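Small ribosomal subunit biogenesis GTPase RsgA (Thermotoga maritima, PDB 1U0L) is a circularly permuted GTPase that probably assists late maturation of the 30S ribosomal subunit and is probably stimulated by it in its slow GTP hydrolysis. Local coordinates at residues Y128-D131 / D132-K135; I122-M125 / D126-D129; R137-E140 / E141-G145; E279-E282 / S283-E286. All coordinates share one frame; numbering follows the deposited sequence.

Contact 1: Y128-D131 / D132-K135; sequences YDED and DLRK
Asp129 and Asp132 grip each other in a capping box at the start of helix 130-143 of the GTPase domain. Two reciprocal hydrogen bonds define it: Asp132 N donates to Asp129 OD2 (2.9 Å), nearly in line with the C-O bond, and Asp129 N donates to Asp132 OD2 (2.8 Å) on that oxygen's anti side. With CG beside its own backbone N (chi1 -55°), the Asp132 carboxylate is turned back toward the N-cap residue. Helical backbone bonding then takes over, beginning with Leu133 N to Asp129 O at 2.9 Å.

Charge comes next. The box brings two carboxylates together, their planes only 9° apart, and this is probably offset by Lys95, which forms a salt bridge with Asp132 OD2, and by Lys135, whose NZ reaches Asp132 OD1 at 2.7 Å. A leucine at Asp132 would probably leave Asp129 N without its acceptor and take from Lys95 and Lys135 the carboxylate they share. A second charge pair lies on the exposed flank, where Asp131 and Arg134 run side by side and Asp131 OD1 forms a salt bridge with Arg134 NH2 (2.7 Å), carboxylate and guanidinium nearly perpendicular.

Apolar contact is slighter: Leu133 CD2 meets Tyr128 CB at 3.8 Å and lies at the edge of the ring.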
loop_
_atom_site.group_PDB
_atom_site.type_symbol
_atom_site.label_atom_id
_atom_site.label_comp_id
_atom_site.label_asym_id
_atom_site.label_seq_id
_atom_site.Cartn_x
_atom_site.Cartn_y
_atom_site.Cartn_z
ATOM N N TYR A 128 -1.673 20.504 14.837
ATOM C CA TYR A 128 -1.286 20.020 16.151
ATOM C C TYR A 128 -0.733 20.976 17.185
ATOM O O TYR A 128 0.181 21.737 16.906
ATOM C CB TYR A 128 -0.304 18.873 15.977
ATOM C CG TYR A 128 -0.833 17.761 15.108
ATOM C CD1 TYR A 128 -2.204 17.627 14.868
ATOM C CD2 TYR A 128 0.032 16.822 14.548
ATOM C CE1 TYR A 128 -2.701 16.586 14.088
ATOM C CE2 TYR A 128 -0.452 15.776 13.774
ATOM C CZ TYR A 128 -1.824 15.665 13.545
ATOM O OH TYR A 128 -2.317 14.627 12.783
ATOM N N ASP A 129 -1.295 20.905 18.389
ATOM C CA ASP A 129 -0.840 21.717 19.512
ATOM C C ASP A 129 0.150 20.851 20.289
ATOM O O ASP A 129 0.544 19.780 19.815
ATOM C CB ASP A 129 -2.015 22.133 20.405
ATOM C CG ASP A 129 -2.804 20.941 20.962
ATOM O OD1 ASP A 129 -4.018 21.116 21.219
ATOM O OD2 ASP A 129 -2.222 19.848 21.157
ATOM N N GLU A 130 0.544 21.292 21.478
ATOM C CA GLU A 130 1.515 20.535 22.258
ATOM C C GLU A 130 1.120 19.121 22.668
ATOM O O GLU A 130 1.955 18.219 22.656
ATOM C CB GLU A 130 1.937 21.333 23.488
ATOM C CG GLU A 130 2.968 22.397 23.163
ATOM C CD GLU A 130 4.142 21.849 22.342
ATOM O OE1 GLU A 130 4.740 20.820 22.739
ATOM O OE2 GLU A 130 4.470 22.459 21.298
ATOM N N ASP A 131 -0.140 18.918 23.032
ATOM C CA ASP A 131 -0.582 17.592 23.431
ATOM C C ASP A 131 -0.567 16.680 22.217
ATOM O O ASP A 131 -0.157 15.515 22.299
ATOM C CB ASP A 131 -1.992 17.645 24.027
ATOM C CG ASP A 131 -2.050 18.447 25.313
ATOM O OD1 ASP A 131 -1.265 18.142 26.232
ATOM O OD2 ASP A 131 -2.878 19.382 25.405
ATOM N N ASP A 132 -1.006 17.217 21.082
ATOM C CA ASP A 132 -1.042 16.440 19.852
ATOM C C ASP A 132 0.366 16.016 19.479
ATOM O O ASP A 132 0.618 14.853 19.149
ATOM C CB ASP A 132 -1.639 17.266 18.720
ATOM C CG ASP A 132 -3.003 17.810 19.063
ATOM O OD1 ASP A 132 -3.801 17.075 19.689
ATOM O OD2 ASP A 132 -3.274 18.973 18.691
ATOM N N LEU A 133 1.284 16.974 19.530
ATOM C CA LEU A 133 2.666 16.697 19.207
ATOM C C LEU A 133 3.229 15.597 20.074
ATOM O O LEU A 133 4.076 14.824 19.638
ATOM C CB LEU A 133 3.495 17.961 19.351
ATOM C CG LEU A 133 3.205 18.935 18.215
ATOM C CD1 LEU A 133 4.183 20.053 18.313
ATOM C CD2 LEU A 133 3.320 18.252 16.847
ATOM N N ARG A 134 2.753 15.520 21.305
ATOM C CA ARG A 134 3.217 14.492 22.210
ATOM C C ARG A 134 2.777 13.139 21.642
ATOM O O ARG A 134 3.553 12.174 21.620
ATOM C CB ARG A 134 2.624 14.719 23.595
ATOM C CG ARG A 134 3.360 13.985 24.692
ATOM C CD ARG A 134 2.656 14.167 26.010
ATOM N NE ARG A 134 2.371 15.575 26.224
ATOM C CZ ARG A 134 1.374 16.017 26.978
ATOM N NH1 ARG A 134 0.579 15.140 27.584
ATOM N NH2 ARG A 134 1.166 17.329 27.104
ATOM N N LYS A 135 1.530 13.076 21.173
ATOM C CA LYS A 135 1.000 11.855 20.591
ATOM C C LYS A 135 1.801 11.509 19.333
ATOM O O LYS A 135 1.973 10.332 18.990
ATOM C CB LYS A 135 -0.481 12.018 20.259
ATOM C CG LYS A 135 -1.393 11.815 21.458
ATOM C CD LYS A 135 -2.088 13.108 21.884
ATOM C CE LYS A 135 -3.164 13.549 20.869
ATOM N NZ LYS A 135 -3.862 14.831 21.237
#

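Contact 2: I122-M125 / D126-D129; sequences INKM and DLYD. With GDP (guanosine-5'-diphosphate), chain E.
Lys124 and Leu127 run side by side next to the guanine of GDP, in the Asn-Lys-Met-Asp sequence (123-126) that is the NKxD guanine-recognition motif of P-loop GTPases. The first shell is GDP itself. Asp126 presents a two-pronged carboxylate to the base: GDP N1 donates to Asp126 OD1 (2.7 Å, 178°) and GDP N2 to Asp126 OD2 (2.7 Å), a pairing that reads the guanine edge. Lys124 lays its aliphatic chain against the base, CG 3.6 Å from GDP C6, and bends at its end to bring NZ to GDP O4' at 3.0 Å.

A second shell fixes these two groups. Ser153 OG shares Asp126 OD1, Gly179 O takes a further bond from Lys124 NZ, and the backbone closes in a tight turn, with Leu127 N bonded to Lys124 O at 3.0 Å and Tyr128 N to Met125 O at 3.1 Å.

Outside this turn lies the Tyr128 ring. One face covers Lys124 O, which sits over the ring centre, and also receives Met125 CA in a CH-pi contact; Tyr128 OH is hydrogen-bonded to Val94 N. Replacing this tyrosine by an alanine would probably strip the ring cover from Lys124 O and Met125 CA and leave Val94 N without its hydroxyl partner. Ile122 CG2 comes to the ring edge, 4.1 Å from Tyr128 CE2, while Met125 SD approaches obliquely in a Met-aromatic contact, 4.9 Å from the Tyr128 ring centroid.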
loop_
_atom_site.group_PDB
_atom_site.type_symbol
_atom_site.label_atom_id
_atom_site.label_comp_id
_atom_site.label_asym_id
_atom_site.label_seq_id
_atom_site.Cartn_x
_atom_site.Cartn_y
_atom_site.Cartn_z
ATOM N N ILE A 122 2.612 10.980 8.938
ATOM C CA ILE A 122 1.790 11.654 9.950
ATOM C C ILE A 122 1.395 12.992 9.324
ATOM O O ILE A 122 2.212 13.917 9.255
ATOM C CB ILE A 122 2.585 11.995 11.228
ATOM C CG1 ILE A 122 3.360 10.774 11.736
ATOM C CG2 ILE A 122 1.619 12.557 12.293
ATOM C CD1 ILE A 122 2.548 9.873 12.585
ATOM N N ASN A 123 0.151 13.112 8.885
ATOM C CA ASN A 123 -0.304 14.345 8.237
ATOM C C ASN A 123 -1.020 15.379 9.142
ATOM O O ASN A 123 -1.277 15.130 10.320
ATOM C CB ASN A 123 -1.219 13.965 7.071
ATOM C CG ASN A 123 -1.548 15.145 6.177
ATOM O OD1 ASN A 123 -2.674 15.251 5.665
ATOM N ND2 ASN A 123 -0.567 16.035 5.974
ATOM N N LYS A 124 -1.333 16.542 8.572
ATOM C CA LYS A 124 -2.039 17.598 9.299
ATOM C C LYS A 124 -1.239 18.164 10.469
ATOM O O LYS A 124 -1.815 18.559 11.483
ATOM C CB LYS A 124 -3.378 17.077 9.844
ATOM C CG LYS A 124 -4.383 16.583 8.810
ATOM C CD LYS A 124 -5.809 16.818 9.314
ATOM C CE LYS A 124 -6.829 15.804 8.793
ATOM N NZ LYS A 124 -7.180 16.033 7.390
ATOM N N MET A 125 0.081 18.205 10.333
ATOM C CA MET A 125 0.923 18.707 11.407
ATOM C C MET A 125 0.589 20.149 11.759
ATOM O O MET A 125 0.715 20.563 12.915
ATOM C CB MET A 125 2.393 18.608 11.013
ATOM C CG MET A 125 2.915 17.184 10.832
ATOM S SD MET A 125 3.180 16.253 12.354
ATOM C CE MET A 125 4.388 17.287 13.128
ATOM N N ASP A 126 0.151 20.910 10.764
ATOM C CA ASP A 126 -0.170 22.316 10.975
ATOM C C ASP A 126 -1.275 22.527 11.991
ATOM O O ASP A 126 -1.446 23.626 12.514
ATOM C CB ASP A 126 -0.584 22.970 9.659
ATOM C CG ASP A 126 -1.803 22.315 9.050
ATOM O OD1 ASP A 126 -1.652 21.216 8.476
ATOM O OD2 ASP A 126 -2.910 22.881 9.159
ATOM N N LEU A 127 -2.016 21.468 12.278
ATOM C CA LEU A 127 -3.140 21.542 13.205
ATOM C C LEU A 127 -2.801 21.174 14.644
ATOM O O LEU A 127 -3.547 21.502 15.564
ATOM C CB LEU A 127 -4.236 20.599 12.718
ATOM C CG LEU A 127 -5.635 21.082 12.354
ATOM C CD1 LEU A 127 -5.574 22.136 11.257
ATOM C CD2 LEU A 127 -6.446 19.870 11.901
ATOM N N TYR A 128 -1.673 20.504 14.837
ATOM C CA TYR A 128 -1.286 20.020 16.151
ATOM C C TYR A 128 -0.733 20.976 17.185
ATOM O O TYR A 128 0.181 21.737 16.906
ATOM C CB TYR A 128 -0.304 18.873 15.977
ATOM C CG TYR A 128 -0.833 17.761 15.108
ATOM C CD1 TYR A 128 -2.204 17.627 14.868
ATOM C CD2 TYR A 128 0.032 16.822 14.548
ATOM C CE1 TYR A 128 -2.701 16.586 14.088
ATOM C CE2 TYR A 128 -0.452 15.776 13.774
ATOM C CZ TYR A 128 -1.824 15.665 13.545
ATOM O OH TYR A 128 -2.317 14.627 12.783
ATOM N N ASP A 129 -1.295 20.905 18.389
ATOM C CA ASP A 129 -0.840 21.717 19.512
ATOM C C ASP A 129 0.150 20.851 20.289
ATOM O O ASP A 129 0.544 19.780 19.815
ATOM C CB ASP A 129 -2.015 22.133 20.405
ATOM C CG ASP A 129 -2.804 20.941 20.962
ATOM O OD1 ASP A 129 -4.018 21.116 21.219
ATOM O OD2 ASP A 129 -2.222 19.848 21.157
HETATM P PB GDP E . -8.920 11.742 2.339
HETATM O O1B GDP E . -7.867 11.061 3.159
HETATM O O2B GDP E . -10.296 11.108 2.474
HETATM O O3B GDP E . -8.538 11.880 0.848
HETATM O O3A GDP E . -9.056 13.290 2.947
HETATM P PA GDP E . -9.017 14.668 2.196
HETATM O O1A GDP E . -10.247 14.875 1.370
HETATM O O2A GDP E . -7.708 14.814 1.432
HETATM O "O5'" GDP E . -8.965 15.745 3.406
HETATM C "C5'" GDP E . -10.077 15.842 4.302
HETATM C "C4'" GDP E . -10.212 17.243 4.816
HETATM O "O4'" GDP E . -9.021 17.523 5.587
HETATM C "C3'" GDP E . -10.397 18.363 3.742
HETATM O "O3'" GDP E . -11.558 19.201 4.194
HETATM C "C2'" GDP E . -9.087 19.160 3.786
HETATM O "O2'" GDP E . -9.382 20.542 3.628
HETATM C "C1'" GDP E . -8.439 18.719 5.154
HETATM N N9 GDP E . -6.871 18.455 5.161
HETATM C C8 GDP E . -6.207 17.513 4.437
HETATM N N7 GDP E . -4.886 17.552 4.701
HETATM C C5 GDP E . -4.726 18.564 5.638
HETATM C C6 GDP E . -3.550 19.050 6.284
HETATM O O6 GDP E . -2.402 18.629 6.124
HETATM N N1 GDP E . -3.792 20.108 7.184
HETATM C C2 GDP E . -5.060 20.621 7.410
HETATM N N2 GDP E . -5.178 21.635 8.284
HETATM N N3 GDP E . -6.173 20.150 6.792
HETATM C C4 GDP E . -5.933 19.135 5.927
HETATM O O HOH W 1 1.585 23.108 14.925
#

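Contact 3: R137-E140 / E141-G145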
loop_
_atom_site.group_PDB
_atom_site.type_symbol
_atom_site.label_atom_id
_atom_site.label_comp_id
_atom_site.label_asym_id
_atom_site.label_seq_id
_atom_site.Cartn_x
_atom_site.Cartn_y
_atom_site.Cartn_z
ATOM N N ARG A 137 5.067 12.242 18.868
ATOM C CA ARG A 137 6.312 11.660 19.362
ATOM C C ARG A 137 6.117 10.220 19.831
ATOM O O ARG A 137 7.082 9.460 19.938
ATOM C CB ARG A 137 6.900 12.502 20.492
ATOM C CG ARG A 137 8.207 13.190 20.106
ATOM C CD ARG A 137 8.746 14.104 21.212
ATOM N NE ARG A 137 7.820 15.188 21.568
ATOM C CZ ARG A 137 7.139 15.263 22.714
ATOM N NH1 ARG A 137 7.270 14.317 23.647
ATOM N NH2 ARG A 137 6.321 16.290 22.926
ATOM N N GLU A 138 4.869 9.839 20.098
ATOM C CA GLU A 138 4.580 8.476 20.543
ATOM C C GLU A 138 4.478 7.538 19.352
ATOM O O GLU A 138 4.709 6.336 19.474
ATOM C CB GLU A 138 3.269 8.424 21.330
ATOM C CG GLU A 138 3.273 9.238 22.592
ATOM C CD GLU A 138 2.164 8.832 23.525
ATOM O OE1 GLU A 138 0.992 8.955 23.115
ATOM O OE2 GLU A 138 2.462 8.383 24.658
ATOM N N LEU A 139 4.102 8.095 18.208
ATOM C CA LEU A 139 3.971 7.310 16.999
ATOM C C LEU A 139 5.368 7.043 16.489
ATOM O O LEU A 139 5.692 5.921 16.097
ATOM C CB LEU A 139 3.139 8.068 15.962
ATOM C CG LEU A 139 1.617 7.987 16.152
ATOM C CD1 LEU A 139 0.961 9.025 15.269
ATOM C CD2 LEU A 139 1.099 6.581 15.824
ATOM N N GLU A 140 6.198 8.078 16.501
ATOM C CA GLU A 140 7.573 7.933 16.062
ATOM C C GLU A 140 8.211 6.945 17.038
ATOM O O GLU A 140 8.920 6.016 16.645
ATOM C CB GLU A 140 8.278 9.288 16.115
ATOM C CG GLU A 140 7.447 10.377 15.477
ATOM C CD GLU A 140 8.172 11.697 15.317
ATOM O OE1 GLU A 140 8.697 12.237 16.320
ATOM O OE2 GLU A 140 8.201 12.199 14.175
ATOM N N GLU A 141 7.923 7.130 18.317
ATOM C CA GLU A 141 8.447 6.249 19.353
ATOM C C GLU A 141 8.142 4.764 19.080
ATOM O O GLU A 141 8.896 3.886 19.481
ATOM C CB GLU A 141 7.852 6.658 20.706
ATOM C CG GLU A 141 8.711 6.288 21.891
ATOM C CD GLU A 141 10.148 6.706 21.684
ATOM O OE1 GLU A 141 10.441 7.930 21.655
ATOM O OE2 GLU A 141 10.975 5.780 21.531
ATOM N N ILE A 142 7.035 4.489 18.399
ATOM C CA ILE A 142 6.649 3.120 18.098
ATOM C C ILE A 142 7.122 2.659 16.740
ATOM O O ILE A 142 7.713 1.595 16.614
ATOM C CB ILE A 142 5.112 2.927 18.079
ATOM C CG1 ILE A 142 4.525 3.156 19.471
ATOM C CG2 ILE A 142 4.755 1.512 17.565
ATOM C CD1 ILE A 142 3.069 2.817 19.551
ATOM N N TYR A 143 6.856 3.458 15.719
ATOM C CA TYR A 143 7.200 3.057 14.373
ATOM C C TYR A 143 8.501 3.585 13.800
ATOM O O TYR A 143 8.894 3.203 12.694
ATOM C CB TYR A 143 6.043 3.411 13.447
ATOM C CG TYR A 143 4.747 2.762 13.867
ATOM C CD1 TYR A 143 3.836 3.430 14.673
ATOM C CD2 TYR A 143 4.443 1.471 13.470
ATOM C CE1 TYR A 143 2.644 2.818 15.070
ATOM C CE2 TYR A 143 3.254 0.849 13.858
ATOM C CZ TYR A 143 2.361 1.526 14.653
ATOM O OH TYR A 143 1.180 0.910 15.006
ATOM N N SER A 144 9.185 4.448 14.537
ATOM C CA SER A 144 10.443 4.997 14.042
ATOM C C SER A 144 11.395 3.903 13.520
ATOM O O SER A 144 11.873 3.961 12.385
ATOM C CB SER A 144 11.131 5.790 15.154
ATOM O OG SER A 144 12.273 6.467 14.676
ATOM N N GLY A 145 11.648 2.894 14.346
ATOM C CA GLY A 145 12.565 1.844 13.951
ATOM C C GLY A 145 12.036 0.719 13.092
ATOM O O GLY A 145 12.770 -0.229 12.812
#
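Leu139 and Tyr143 stand one helical turn apart near the end of helix 130-143, joined by a backbone bond that is almost ideally straight: Tyr143 N to Leu139 O, 2.8 Å and 177°. Its neighbours are less regular. Glu141 N reaches Arg137 O at 3.0 Å, and Ile142 N divides two weak bonds between Glu138 O and Leu139 O.

Among the side chains, the same pair makes the main apolar contact, crossing obliquely with Leu139 CD2 4.1 Å from Tyr143 CE1. Tyr143 CG lies beside its own backbone N (chi1 -58°), a torsion that swings the ring back along the helix and sets its edge near Leu139 O. Within the second segment, Ile142 CG2 rests over the centre of one ring face. The hydroxyl at the far end is hydrogen-bonded to Asp105 OD1 of helix 101-113, a helix whose Ile104 touches both Leu139 and Tyr143. Glu140 extends along another side, where its OE2 forms a salt bridge with Lys151 NZ, whereas Arg137, Glu138 and Glu141 lie exposed.

Such a division between a buried apolar side and a charged outer one marks an amphipathic helix laid on a sheet. Leu139 meets Ile122 and Tyr143 meets Met120, both of strand 117-122, in keeping with the beta-alpha-beta unit that this helix forms with strands 117-122 and 149-151.

Contact 4: E279-E282 / S283-E286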
loop_
_atom_site.group_PDB
_atom_site.type_symbol
_atom_site.label_atom_id
_atom_site.label_comp_id
_atom_site.label_asym_id
_atom_site.label_seq_id
_atom_site.Cartn_x
_atom_site.Cartn_y
_atom_site.Cartn_z
ATOM N N GLU A 279 11.537 -3.858 24.316
ATOM C CA GLU A 279 12.188 -3.991 23.009
ATOM C C GLU A 279 11.101 -4.029 21.941
ATOM O O GLU A 279 11.357 -3.785 20.761
ATOM C CB GLU A 279 12.995 -5.290 22.942
ATOM C CG GLU A 279 14.306 -5.276 23.703
ATOM C CD GLU A 279 14.811 -6.679 24.001
ATOM O OE1 GLU A 279 14.733 -7.552 23.107
ATOM O OE2 GLU A 279 15.291 -6.908 25.131
ATOM N N ILE A 280 9.891 -4.366 22.377
ATOM C CA ILE A 280 8.721 -4.434 21.515
ATOM C C ILE A 280 7.634 -3.559 22.139
ATOM O O ILE A 280 7.265 -3.757 23.300
ATOM C CB ILE A 280 8.182 -5.877 21.414
ATOM C CG1 ILE A 280 9.176 -6.765 20.665
ATOM C CG2 ILE A 280 6.833 -5.881 20.706
ATOM C CD1 ILE A 280 8.677 -8.191 20.426
ATOM N N ALA A 281 7.120 -2.594 21.384
ATOM C CA ALA A 281 6.068 -1.725 21.917
ATOM C C ALA A 281 4.861 -2.559 22.355
ATOM O O ALA A 281 4.449 -3.479 21.657
ATOM C CB ALA A 281 5.642 -0.697 20.866
ATOM N N GLU A 282 4.300 -2.241 23.513
ATOM C CA GLU A 282 3.142 -2.980 24.006
ATOM C C GLU A 282 1.998 -2.964 22.992
ATOM O O GLU A 282 1.373 -3.997 22.734
ATOM C CB GLU A 282 2.663 -2.391 25.335
ATOM C CG GLU A 282 3.747 -2.343 26.403
ATOM C CD GLU A 282 3.241 -1.829 27.737
ATOM O OE1 GLU A 282 4.070 -1.658 28.659
ATOM O OE2 GLU A 282 2.017 -1.599 27.862
ATOM N N SER A 283 1.740 -1.790 22.412
ATOM C CA SER A 283 0.673 -1.630 21.431
ATOM C C SER A 283 0.807 -2.659 20.335
ATOM O O SER A 283 -0.176 -3.276 19.929
ATOM C CB SER A 283 0.717 -0.232 20.819
ATOM O OG SER A 283 2.007 0.064 20.332
ATOM N N ARG A 284 2.033 -2.846 19.860
ATOM C CA ARG A 284 2.278 -3.811 18.802
ATOM C C ARG A 284 1.794 -5.185 19.237
ATOM O O ARG A 284 0.911 -5.781 18.604
ATOM C CB ARG A 284 3.768 -3.854 18.457
ATOM C CG ARG A 284 4.274 -2.574 17.792
ATOM C CD ARG A 284 3.705 -2.394 16.383
ATOM N NE ARG A 284 4.303 -3.346 15.455
ATOM C CZ ARG A 284 4.054 -3.393 14.151
ATOM N NH1 ARG A 284 3.209 -2.536 13.605
ATOM N NH2 ARG A 284 4.657 -4.296 13.391
ATOM N N TYR A 285 2.366 -5.685 20.327
ATOM C CA TYR A 285 1.979 -6.994 20.828
ATOM C C TYR A 285 0.455 -7.102 20.984
ATOM O O TYR A 285 -0.184 -8.044 20.496
ATOM C CB TYR A 285 2.638 -7.268 22.183
ATOM C CG TYR A 285 2.311 -8.653 22.666
ATOM C CD1 TYR A 285 2.875 -9.763 22.053
ATOM C CD2 TYR A 285 1.343 -8.862 23.642
ATOM C CE1 TYR A 285 2.477 -11.045 22.384
ATOM C CE2 TYR A 285 0.936 -10.147 23.983
ATOM C CZ TYR A 285 1.506 -11.234 23.341
ATOM O OH TYR A 285 1.077 -12.515 23.617
ATOM N N GLU A 286 -0.100 -6.112 21.679
ATOM C CA GLU A 286 -1.519 -6.013 21.976
ATOM C C GLU A 286 -2.395 -6.178 20.748
ATOM O O GLU A 286 -3.277 -7.043 20.717
ATOM C CB GLU A 286 -1.786 -4.659 22.633
ATOM C CG GLU A 286 -3.193 -4.450 23.129
ATOM C CD GLU A 286 -3.344 -3.119 23.831
ATOM O OE1 GLU A 286 -3.161 -2.072 23.172
ATOM O OE2 GLU A 286 -3.637 -3.118 25.043
#
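Ala281 presses its CB into the first turn of helix 282-296, 3.8 Å from Ser283 OG and 3.9 Å from Arg284 CG. This is the close side of the contact. Ile280, the residue before, adds its CG2 at 4.3 Å from Arg284 CB. Although Ala281 holds the N-cap position, its methyl group offers no acceptor to the turn; the backbone begins with a weak bond from Tyr285 N to Ala281 O and becomes firm at Glu286 N to Glu282 O, 2.8 Å long and nearly straight.

The solvent side differs sharply. Glu282 and Glu286 stretch outward, and Glu282, like Glu279, is poorly ordered. Their ends stay apart, with Glu282 OE2 6.5 Å from Glu286 OE2, so any repulsion between them is probably modest.

Two longer side chains carry the turn into its surroundings. Arg284 folds at chi2 and chi3 (-69° and -72°) to form salt bridges with Glu250 and with Asp105 of helix 101-113. Tyr285 bonds through OH to His263 O, the backbone of a zinc ligand. Ile280 and Tyr285 touch helix 270-277, while Ala281, Ser283 and Arg284 pack against Ile142 of helix 130-143.

How the contacts relate
The four sites follow one route from nucleotide to zinc-binding region. Contact 2 holds GDP directly; contact 1, its centre 8 Å away, shares Tyr128 and Asp129 with it, and Leu133 CD2 touches Met125 CE at 4.0 Å. Contact 3 continues the helix begun in contact 1, their centres 14 Å apart, and returns to contact 2 through the packing of Leu139 against Ile122. From there Ile142 and Tyr143 meet contact 4, as where Ile142 CG2 lies 4.1 Å from Ala281 CB. Contacts 2 and 4 do not touch, their nearest atoms being about 12 Å apart; contact 3 lies against both. Asp105 is a common partner of Tyr143 and Arg284.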